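Local structure of mating-type switching protein swi5 (Schizosaccharomyces pombe, 3VIQ) at the interface of chains B and A. The protein forms with Sfr1 a recombination activator of Rad51-mediated strand exchange and is required for normal mating-type switching and recombinational DNA repair. Coordinates in Å, arbitrary orientation; residue numbers count along the deposited sequence, not the author numbering. Chains: chain A, Mating-type switching protein swi5; chain B, Swi5-dependent recombination DNA repair protein 1.

Contact 1: the interface of chains B and A. Residues chain B 55, 58-59; chain A 64, 78-79.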
loop_
_atom_site.group_PDB
_atom_site.type_symbol
_atom_site.label_atom_id
_atom_site.label_comp_id
_atom_site.label_asym_id
_atom_site.label_seq_id
_atom_site.Cartn_x
_atom_site.Cartn_y
_atom_site.Cartn_z
ATOM N N ALA B 55 -13.646 12.201 11.227
ATOM C CA ALA B 55 -12.689 12.842 12.145
ATOM C C ALA B 55 -11.930 13.991 11.463
ATOM O O ALA B 55 -11.690 15.034 12.091
ATOM C CB ALA B 55 -11.701 11.821 12.724
ATOM N N VAL B 58 -14.169 17.039 11.524
ATOM C CA VAL B 58 -14.229 17.629 12.865
ATOM C C VAL B 58 -12.955 18.443 13.169
ATOM O O VAL B 58 -13.053 19.527 13.728
ATOM C CB VAL B 58 -14.408 16.563 13.972
ATOM C CG1 VAL B 58 -14.483 17.228 15.336
ATOM C CG2 VAL B 58 -15.679 15.718 13.725
ATOM N N LEU B 59 -11.774 17.918 12.811
ATOM C CA LEU B 59 -10.509 18.607 13.131
ATOM C C LEU B 59 -10.213 19.794 12.200
ATOM O O LEU B 59 -9.770 20.874 12.660
ATOM C CB LEU B 59 -9.328 17.647 13.089
ATOM C CG LEU B 59 -9.309 16.614 14.199
ATOM C CD1 LEU B 59 -8.551 15.356 13.719
ATOM C CD2 LEU B 59 -8.720 17.198 15.460
ATOM N N VAL A 64 -8.883 14.309 18.023
ATOM C CA VAL A 64 -10.185 14.744 18.514
ATOM C C VAL A 64 -10.269 14.445 20.007
ATOM O O VAL A 64 -10.782 15.259 20.768
ATOM C CB VAL A 64 -11.373 14.051 17.822
ATOM C CG1 VAL A 64 -12.710 14.575 18.407
ATOM C CG2 VAL A 64 -11.314 14.233 16.303
ATOM N N ARG A 78 -18.909 7.109 18.362
ATOM C CA ARG A 78 -19.201 8.295 17.564
ATOM C C ARG A 78 -18.653 8.170 16.139
ATOM O O ARG A 78 -19.266 8.655 15.180
ATOM C CB ARG A 78 -18.569 9.505 18.244
ATOM C CG ARG A 78 -18.568 10.784 17.439
ATOM C CD ARG A 78 -18.373 11.982 18.357
ATOM N NE ARG A 78 -17.739 13.085 17.648
ATOM C CZ ARG A 78 -16.995 14.025 18.221
ATOM N NH1 ARG A 78 -16.776 14.027 19.539
ATOM N NH2 ARG A 78 -16.459 14.965 17.458
ATOM N N PHE A 79 -17.508 7.509 16.014
ATOM C CA PHE A 79 -16.885 7.295 14.709
ATOM C C PHE A 79 -17.180 5.966 14.027
ATOM O O PHE A 79 -16.681 5.732 12.943
ATOM C CB PHE A 79 -15.378 7.571 14.803
ATOM C CG PHE A 79 -15.085 9.002 15.127
ATOM C CD1 PHE A 79 -15.372 9.997 14.203
ATOM C CD2 PHE A 79 -14.599 9.376 16.387
ATOM C CE1 PHE A 79 -15.144 11.341 14.508
ATOM C CE2 PHE A 79 -14.388 10.707 16.694
ATOM C CZ PHE A 79 -14.656 11.692 15.742
#
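Helix 38-68 of Sfr1 meets two separate elements of Swi5, the end of the long helix 36-67 through B:Leu59 and A:Val64, and the short helix 76-79 through B:Ala55, B:Val58, A:Arg78 and A:Phe79. The contact shows how one helical face can be held from two directions by a chain that folds back on itself. On the first side, the isobutyl group of B:Leu59 crosses the A:Val64 side chain at a slant, its branch carbon CG lying 3.8 Å from CG2 of A:Val64; CD1 and CD2 flank the same methyl. Shortening B:Leu59 to alanine is likely to open a gap over the A:Val64 methyl CG2, stripping it of the branched group around it. On the second side, B:Val58 and A:Arg78 come from opposite directions. CG1 of B:Val58 stands anti to its own nitrogen (chi1 -179°), which carries it to the edge of the guanidinium, in its plane, 3.7 Å from NH2 of A:Arg78. The A:Arg78 chain, extended from CG to NE, runs over the neighbouring ring: its CG sits 4.2 Å above the plane of A:Phe79, over the centre. The ring of A:Phe79 turns a rim atom to the partner, CE1 lying 3.7 Å from CA of B:Ala55, where the small side chain probably allows this close approach. The patch thus fastens the short Swi5 helix and the end of the long one to Sfr1, helping to hold the heterodimer together.

Contact 2: the interface of chains B and A. Residues chain B 12, 15-16, 19; chain A 10, 13-14, 17.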
loop_
_atom_site.group_PDB
_atom_site.type_symbol
_atom_site.label_atom_id
_atom_site.label_comp_id
_atom_site.label_asym_id
_atom_site.label_seq_id
_atom_site.Cartn_x
_atom_site.Cartn_y
_atom_site.Cartn_z
ATOM N N LEU B 12 18.668 -23.062 -18.309
ATOM C CA LEU B 12 18.021 -23.920 -17.311
ATOM C C LEU B 12 18.073 -23.285 -15.929
ATOM O O LEU B 12 17.101 -23.340 -15.192
ATOM C CB LEU B 12 18.639 -25.308 -17.300
ATOM C CG LEU B 12 18.316 -26.186 -18.498
ATOM C CD1 LEU B 12 19.354 -27.300 -18.593
ATOM C CD2 LEU B 12 16.887 -26.793 -18.403
ATOM N N GLU B 15 15.318 -20.782 -15.736
ATOM C CA GLU B 15 13.997 -21.424 -15.657
ATOM C C GLU B 15 13.743 -21.965 -14.242
ATOM O O GLU B 15 12.632 -21.803 -13.712
ATOM C CB GLU B 15 13.813 -22.495 -16.736
ATOM C CG GLU B 15 13.688 -21.889 -18.163
ATOM C CD GLU B 15 14.009 -22.849 -19.312
ATOM O OE1 GLU B 15 14.134 -24.092 -19.136
ATOM O OE2 GLU B 15 14.110 -22.333 -20.443
ATOM N N VAL B 16 14.790 -22.519 -13.618
ATOM C CA VAL B 16 14.727 -23.012 -12.252
ATOM C C VAL B 16 14.394 -21.896 -11.230
ATOM O O VAL B 16 13.516 -22.080 -10.383
ATOM C CB VAL B 16 16.032 -23.726 -11.830
ATOM C CG1 VAL B 16 16.072 -23.887 -10.327
ATOM C CG2 VAL B 16 16.159 -25.082 -12.540
ATOM N N LEU B 19 10.756 -20.874 -11.697
ATOM C CA LEU B 19 9.873 -21.885 -11.111
ATOM C C LEU B 19 9.921 -21.838 -9.589
ATOM O O LEU B 19 8.889 -21.970 -8.923
ATOM C CB LEU B 19 10.171 -23.316 -11.666
ATOM C CG LEU B 19 9.721 -23.562 -13.131
ATOM C CD1 LEU B 19 10.569 -24.613 -13.862
ATOM C CD2 LEU B 19 8.267 -23.953 -13.207
ATOM N N VAL A 10 24.360 -30.079 -16.451
ATOM C CA VAL A 10 23.207 -29.734 -17.289
ATOM C C VAL A 10 22.104 -30.771 -17.055
ATOM O O VAL A 10 20.964 -30.388 -16.900
ATOM C CB VAL A 10 23.589 -29.613 -18.771
ATOM C CG1 VAL A 10 22.364 -29.678 -19.683
ATOM C CG2 VAL A 10 24.379 -28.327 -19.002
ATOM N N LEU A 13 20.344 -30.102 -13.817
ATOM C CA LEU A 13 19.465 -28.937 -13.911
ATOM C C LEU A 13 18.165 -29.348 -14.618
ATOM O O LEU A 13 17.091 -28.837 -14.300
ATOM C CB LEU A 13 20.171 -27.812 -14.676
ATOM C CG LEU A 13 21.167 -27.026 -13.807
ATOM C CD1 LEU A 13 22.158 -26.234 -14.687
ATOM C CD2 LEU A 13 20.428 -26.093 -12.837
ATOM N N GLU A 14 18.272 -30.271 -15.578
ATOM C CA GLU A 14 17.109 -30.731 -16.289
ATOM C C GLU A 14 16.210 -31.410 -15.288
ATOM O O GLU A 14 15.033 -31.134 -15.272
ATOM C CB GLU A 14 17.453 -31.680 -17.437
ATOM C CG GLU A 14 17.958 -30.973 -18.672
ATOM C CD GLU A 14 18.656 -31.877 -19.688
ATOM O OE1 GLU A 14 18.884 -33.083 -19.447
ATOM O OE2 GLU A 14 19.001 -31.353 -20.765
ATOM N N LYS A 17 14.631 -28.879 -12.801
ATOM C CA LYS A 17 13.514 -28.216 -13.482
ATOM C C LYS A 17 12.257 -29.088 -13.563
ATOM O O LYS A 17 11.149 -28.610 -13.298
ATOM C CB LYS A 17 13.925 -27.795 -14.888
ATOM C CG LYS A 17 12.794 -27.153 -15.643
ATOM C CD LYS A 17 13.183 -26.720 -17.040
ATOM C CE LYS A 17 12.024 -25.991 -17.731
ATOM N NZ LYS A 17 12.270 -25.966 -19.178
HETATM O O HOH W 1 14.175 -26.580 -20.978
#
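Parallel helices, 3-35 of Sfr1 and 3-29 of Swi5, run side by side here and bring B:Leu12, B:Glu15 and B:Leu19 against A:Leu13 and A:Lys17. B:Leu12 supplies much of the apolar packing. CB of B:Leu12 lies 3.9 Å from CB of A:Leu13, while CD1 is directed at A:Val10 and the CG methylene of A:Glu14, and CD2 rests on the A:Lys17 chain, which crosses it at about a right angle. That lysine serves both apolar and charged partners: with CG anti to the backbone nitrogen (chi1 178°) and the rest extended, it reaches across helix 3-35 of Sfr1, CG of A:Lys17 lying 3.8 Å from CD1 of B:Leu19. At its end NZ of A:Lys17 forms a hydrogen-bonded salt bridge of 2.6 Å to OE1 of B:Glu15, approaching from above the carboxylate plane, 51° out of it. A water links the same two atoms, 2.7 Å from NZ of A:Lys17 and 3.1 Å from OE1 of B:Glu15. A methionine in place of A:Lys17 would probably leave the B:Glu15 carboxylate without its opposite charge and the bridging water without one of its partners. Apolar residues flanked by a charged pair suit a parallel coiled coil, which these N-terminal helices appear to form at one end of the elongated heterodimer.

Contact 3: the interface of chains B and A. Residues chain B 44, 47-48; chain A 50, 54, 82, 85.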
loop_
_atom_site.group_PDB
_atom_site.type_symbol
_atom_site.label_atom_id
_atom_site.label_comp_id
_atom_site.label_asym_id
_atom_site.label_seq_id
_atom_site.Cartn_x
_atom_site.Cartn_y
_atom_site.Cartn_z
ATOM N N LEU B 44 -13.622 -3.705 6.585
ATOM C CA LEU B 44 -12.893 -2.929 7.576
ATOM C C LEU B 44 -12.347 -1.618 6.985
ATOM O O LEU B 44 -12.332 -0.577 7.685
ATOM C CB LEU B 44 -11.758 -3.750 8.171
ATOM C CG LEU B 44 -12.177 -4.809 9.202
ATOM C CD1 LEU B 44 -11.111 -5.895 9.374
ATOM C CD2 LEU B 44 -12.501 -4.143 10.542
ATOM N N LYS B 47 -15.074 1.009 6.934
ATOM C CA LYS B 47 -15.393 1.452 8.289
ATOM C C LYS B 47 -14.368 2.449 8.754
ATOM O O LYS B 47 -14.732 3.561 9.168
ATOM C CB LYS B 47 -15.429 0.293 9.268
ATOM C CG LYS B 47 -16.704 -0.513 9.218
ATOM C CD LYS B 47 -16.590 -1.704 10.144
ATOM C CE LYS B 47 -17.870 -2.494 10.204
ATOM N NZ LYS B 47 -19.007 -1.664 10.621
ATOM N N TRP B 48 -13.092 2.081 8.651
ATOM C CA TRP B 48 -12.008 3.013 9.048
ATOM C C TRP B 48 -11.923 4.245 8.132
ATOM O O TRP B 48 -11.683 5.369 8.600
ATOM C CB TRP B 48 -10.646 2.315 9.113
ATOM C CG TRP B 48 -10.553 1.348 10.242
ATOM C CD1 TRP B 48 -10.501 -0.011 10.145
ATOM C CD2 TRP B 48 -10.510 1.645 11.637
ATOM N NE1 TRP B 48 -10.432 -0.577 11.398
ATOM C CE2 TRP B 48 -10.439 0.417 12.329
ATOM C CE3 TRP B 48 -10.526 2.832 12.383
ATOM C CZ2 TRP B 48 -10.371 0.340 13.720
ATOM C CZ3 TRP B 48 -10.472 2.748 13.776
ATOM C CH2 TRP B 48 -10.394 1.513 14.423
ATOM N N TYR A 50 -5.692 -1.423 4.423
ATOM C CA TYR A 50 -6.316 -1.535 5.745
ATOM C C TYR A 50 -5.408 -1.016 6.862
ATOM O O TYR A 50 -5.841 -0.222 7.719
ATOM C CB TYR A 50 -6.677 -2.980 6.029
ATOM C CG TYR A 50 -6.908 -3.276 7.472
ATOM C CD1 TYR A 50 -8.011 -2.775 8.110
ATOM C CD2 TYR A 50 -6.010 -4.056 8.222
ATOM C CE1 TYR A 50 -8.260 -3.041 9.441
ATOM C CE2 TYR A 50 -6.256 -4.330 9.589
ATOM C CZ TYR A 50 -7.405 -3.825 10.169
ATOM O OH TYR A 50 -7.738 -4.029 11.477
ATOM N N ARG A 54 -6.542 2.441 8.939
ATOM C CA ARG A 54 -6.806 2.289 10.390
ATOM C C ARG A 54 -5.823 3.143 11.210
ATOM O O ARG A 54 -6.228 3.837 12.123
ATOM C CB ARG A 54 -6.755 0.827 10.860
ATOM C CG ARG A 54 -6.658 0.665 12.393
ATOM C CD ARG A 54 -6.885 -0.752 12.878
ATOM N NE ARG A 54 -5.708 -1.587 12.673
ATOM C CZ ARG A 54 -5.507 -2.790 13.208
ATOM N NH1 ARG A 54 -6.410 -3.359 13.999
ATOM N NH2 ARG A 54 -4.379 -3.438 12.930
ATOM N N ASN A 82 -14.809 0.042 16.674
ATOM C CA ASN A 82 -14.504 -0.479 17.993
ATOM C C ASN A 82 -13.094 -1.080 17.978
ATOM O O ASN A 82 -12.457 -1.193 16.920
ATOM C CB ASN A 82 -15.588 -1.479 18.464
ATOM C CG ASN A 82 -15.638 -2.730 17.605
ATOM O OD1 ASN A 82 -14.677 -3.489 17.552
ATOM N ND2 ASN A 82 -16.754 -2.940 16.921
ATOM N N GLU A 85 -11.567 -4.114 15.705
ATOM C CA GLU A 85 -11.577 -3.921 14.268
ATOM C C GLU A 85 -10.205 -3.537 13.735
ATOM O O GLU A 85 -9.986 -3.420 12.523
ATOM C CB GLU A 85 -12.620 -2.861 13.902
ATOM C CG GLU A 85 -14.041 -3.362 14.148
ATOM C CD GLU A 85 -15.106 -2.342 13.845
ATOM O OE1 GLU A 85 -14.791 -1.132 13.844
ATOM O OE2 GLU A 85 -16.260 -2.762 13.607
ATOM O OXT GLU A 85 -9.275 -3.354 14.497
HETATM O O HOH W 2 -17.969 -0.894 13.231
#
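B:Trp48, on helix 38-68 of Sfr1, meets helix 36-67 and the C-terminal residue of Swi5, A:Glu85, and at this heterodimer interface a terminal carboxylate is read by both chains at once. Among the hydrogen bonds, the indole N-H, NE1 of B:Trp48, donates to A:Glu85 O over 3.1 Å, nearly straight at 163° and with the acceptor close to the ring plane, yet it meets that oxygen from above the carboxylate plane. The A:Tyr50 hydroxyl, OH, gives a second bond of 2.6 Å to A:Glu85 O from the opposite face. A:Arg54 takes the other terminal oxygen, its NH1 lying 2.9 Å from A:Glu85 OXT. The two Swi5 side chains probably help to position the terminus for the tryptophan, and their donors would probably stabilise its negative charge.

Packing comes next. A:Arg54 lies alongside the indole, pointing the same way; its CB covers the five-membered ring of B:Trp48 and its CG the six-membered one, at 4.0 Å from the centroid of the latter. A bend at chi3 (78°) then turns the guanidinium off the indole, so that one of its faces lies against CZ of A:Tyr50. B:Leu44 fills the side near the terminus, with CD2 3.6 Å from CB of A:Glu85 and its CB against CE1 of A:Tyr50.

The glutamate side chain makes further polar links. OE1 accepts from the backbone N of A:Asn82, while OE2 is joined to Sfr1 through water, which lies 2.6 Å from A:Glu85 OE2 and 2.9 Å from the side-chain amine NZ of B:Lys47.

Contact 4: the interface of chains B and A. Residues chain B 45, 110; chain A 46, 49-50, 52-53, 56.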
loop_
_atom_site.group_PDB
_atom_site.type_symbol
_atom_site.label_atom_id
_atom_site.label_comp_id
_atom_site.label_asym_id
_atom_site.label_seq_id
_atom_site.Cartn_x
_atom_site.Cartn_y
_atom_site.Cartn_z
ATOM N N ILE B 45 -11.892 -1.666 5.718
ATOM C CA ILE B 45 -11.376 -0.473 5.048
ATOM C C ILE B 45 -12.451 0.620 4.951
ATOM O O ILE B 45 -12.147 1.807 5.167
ATOM C CB ILE B 45 -10.795 -0.816 3.641
ATOM C CG1 ILE B 45 -9.408 -1.463 3.794
ATOM C CG2 ILE B 45 -10.719 0.416 2.740
ATOM C CD1 ILE B 45 -8.954 -2.216 2.512
ATOM N N LEU B 110 -5.355 7.030 -1.067
ATOM C CA LEU B 110 -6.064 6.389 0.049
ATOM C C LEU B 110 -7.399 7.100 0.345
ATOM O O LEU B 110 -8.466 6.474 0.461
ATOM C CB LEU B 110 -5.165 6.410 1.293
ATOM C CG LEU B 110 -5.608 5.636 2.531
ATOM C CD1 LEU B 110 -5.780 4.171 2.202
ATOM C CD2 LEU B 110 -4.589 5.808 3.619
ATOM N N LEU A 46 -5.032 -5.054 -0.297
ATOM C CA LEU A 46 -6.002 -4.900 0.793
ATOM C C LEU A 46 -5.362 -4.737 2.192
ATOM O O LEU A 46 -5.748 -3.816 2.947
ATOM C CB LEU A 46 -7.015 -6.026 0.768
ATOM C CG LEU A 46 -7.938 -5.948 -0.453
ATOM C CD1 LEU A 46 -8.805 -7.218 -0.547
ATOM C CD2 LEU A 46 -8.814 -4.678 -0.437
ATOM N N THR A 49 -3.721 -1.212 2.322
ATOM C CA THR A 49 -4.751 -0.210 2.506
ATOM C C THR A 49 -5.373 -0.241 3.905
ATOM O O THR A 49 -5.538 0.794 4.512
ATOM C CB THR A 49 -5.824 -0.400 1.433
ATOM O OG1 THR A 49 -5.184 -0.380 0.154
ATOM C CG2 THR A 49 -6.917 0.679 1.526
ATOM N N TYR A 50 -5.692 -1.423 4.423
ATOM C CA TYR A 50 -6.316 -1.535 5.745
ATOM C C TYR A 50 -5.408 -1.016 6.862
ATOM O O TYR A 50 -5.841 -0.222 7.719
ATOM C CB TYR A 50 -6.677 -2.980 6.029
ATOM C CG TYR A 50 -6.908 -3.276 7.472
ATOM C CD1 TYR A 50 -8.011 -2.775 8.110
ATOM C CD2 TYR A 50 -6.010 -4.056 8.222
ATOM C CE1 TYR A 50 -8.260 -3.041 9.441
ATOM C CE2 TYR A 50 -6.256 -4.330 9.589
ATOM C CZ TYR A 50 -7.405 -3.825 10.169
ATOM O OH TYR A 50 -7.738 -4.029 11.477
ATOM N N GLU A 52 -2.949 1.029 6.641
ATOM C CA GLU A 52 -2.757 2.496 6.484
ATOM C C GLU A 52 -3.956 3.323 6.992
ATOM O O GLU A 52 -3.761 4.315 7.733
ATOM C CB GLU A 52 -2.442 2.884 5.030
ATOM C CG GLU A 52 -1.116 2.320 4.519
ATOM C CD GLU A 52 -0.704 2.848 3.151
ATOM O OE1 GLU A 52 -1.503 3.512 2.475
ATOM O OE2 GLU A 52 0.453 2.606 2.746
ATOM N N ILE A 53 -5.176 2.957 6.571
ATOM C CA ILE A 53 -6.358 3.784 6.887
ATOM C C ILE A 53 -6.754 3.617 8.357
ATOM O O ILE A 53 -7.213 4.573 8.980
ATOM C CB ILE A 53 -7.571 3.556 5.917
ATOM C CG1 ILE A 53 -8.690 4.583 6.179
ATOM C CG2 ILE A 53 -8.145 2.148 6.048
ATOM C CD1 ILE A 53 -8.369 6.044 5.705
ATOM N N ILE A 56 -4.161 5.958 10.235
ATOM C CA ILE A 56 -4.633 7.329 9.996
ATOM C C ILE A 56 -5.914 7.672 10.782
ATOM O O ILE A 56 -5.969 8.699 11.455
ATOM C CB ILE A 56 -4.819 7.618 8.471
ATOM C CG1 ILE A 56 -3.451 7.611 7.777
ATOM C CG2 ILE A 56 -5.542 8.976 8.214
ATOM C CD1 ILE A 56 -3.496 7.655 6.247
#
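B:Ile45 and B:Leu110 of Sfr1, a SFR1/MEI5-family protein, pack onto helix 36-67 of Swi5, the SWI5/SAE3-family partner, in an example of an apolar helix surface read by two separated elements. Helix-to-helix packing falls to B:Ile45 of helix 38-68. The CG1 branch of B:Ile45 rests on the Swi5 backbone, 3.7 Å from CA of A:Tyr50. CD1 of B:Ile45 reaches CG2 of the adjacent A:Thr49 at 3.7 Å, the two side chains crossing at about a right angle, and, one turn earlier, CD2 of A:Leu46 at 3.8 Å.

Packing of a loop against the helix is the work of B:Leu110, which lies between helix 97-103 and strand 113-114. With its CG anti to the backbone nitrogen (chi1 -172°), the leucine lays its two methyls over successive turns. The leucine and A:Thr49 side chains run antiparallel past one another, bringing B:Leu110 CD1 3.7 Å from A:Thr49 CG2, the methyl that B:Ile45 also touches. CD2 of B:Leu110 meets CD1 of A:Ile56 tip to tip at 3.4 Å, a snug approach for two methyls, and also reaches the aliphatic CB of A:Glu52, 3.9 Å away. The A:Thr49 methyl points at Sfr1 because CG2, rather than the hydroxyl OG1, is anti to the backbone nitrogen. A:Ile53 adds flanking cover, its CG2 near the carbonyl oxygen of B:Ile45.

Contacts 1, 3 and 4 lie close together along one pair of helices, 38-68 of Sfr1 and 36-67 of Swi5, against which Swi5 helix 76-79, the Swi5 C-terminus and an Sfr1 loop also pack. The C-alpha centres of contacts 3 and 4 are about 8 Å apart, and the two share A:Tyr50, whose ring serves one and whose backbone side serves the other. Contact 1 is about 14 Å from contact 3 and 17 Å from contact 4. Contact 2 stands well away, about 40 Å from contact 4 and 58 Å from contact 1, on the preceding helix of each chain. Swi5 and Sfr1 are thus joined through both long helices of each chain, giving an elongated heterodimer with two helix-pairing regions.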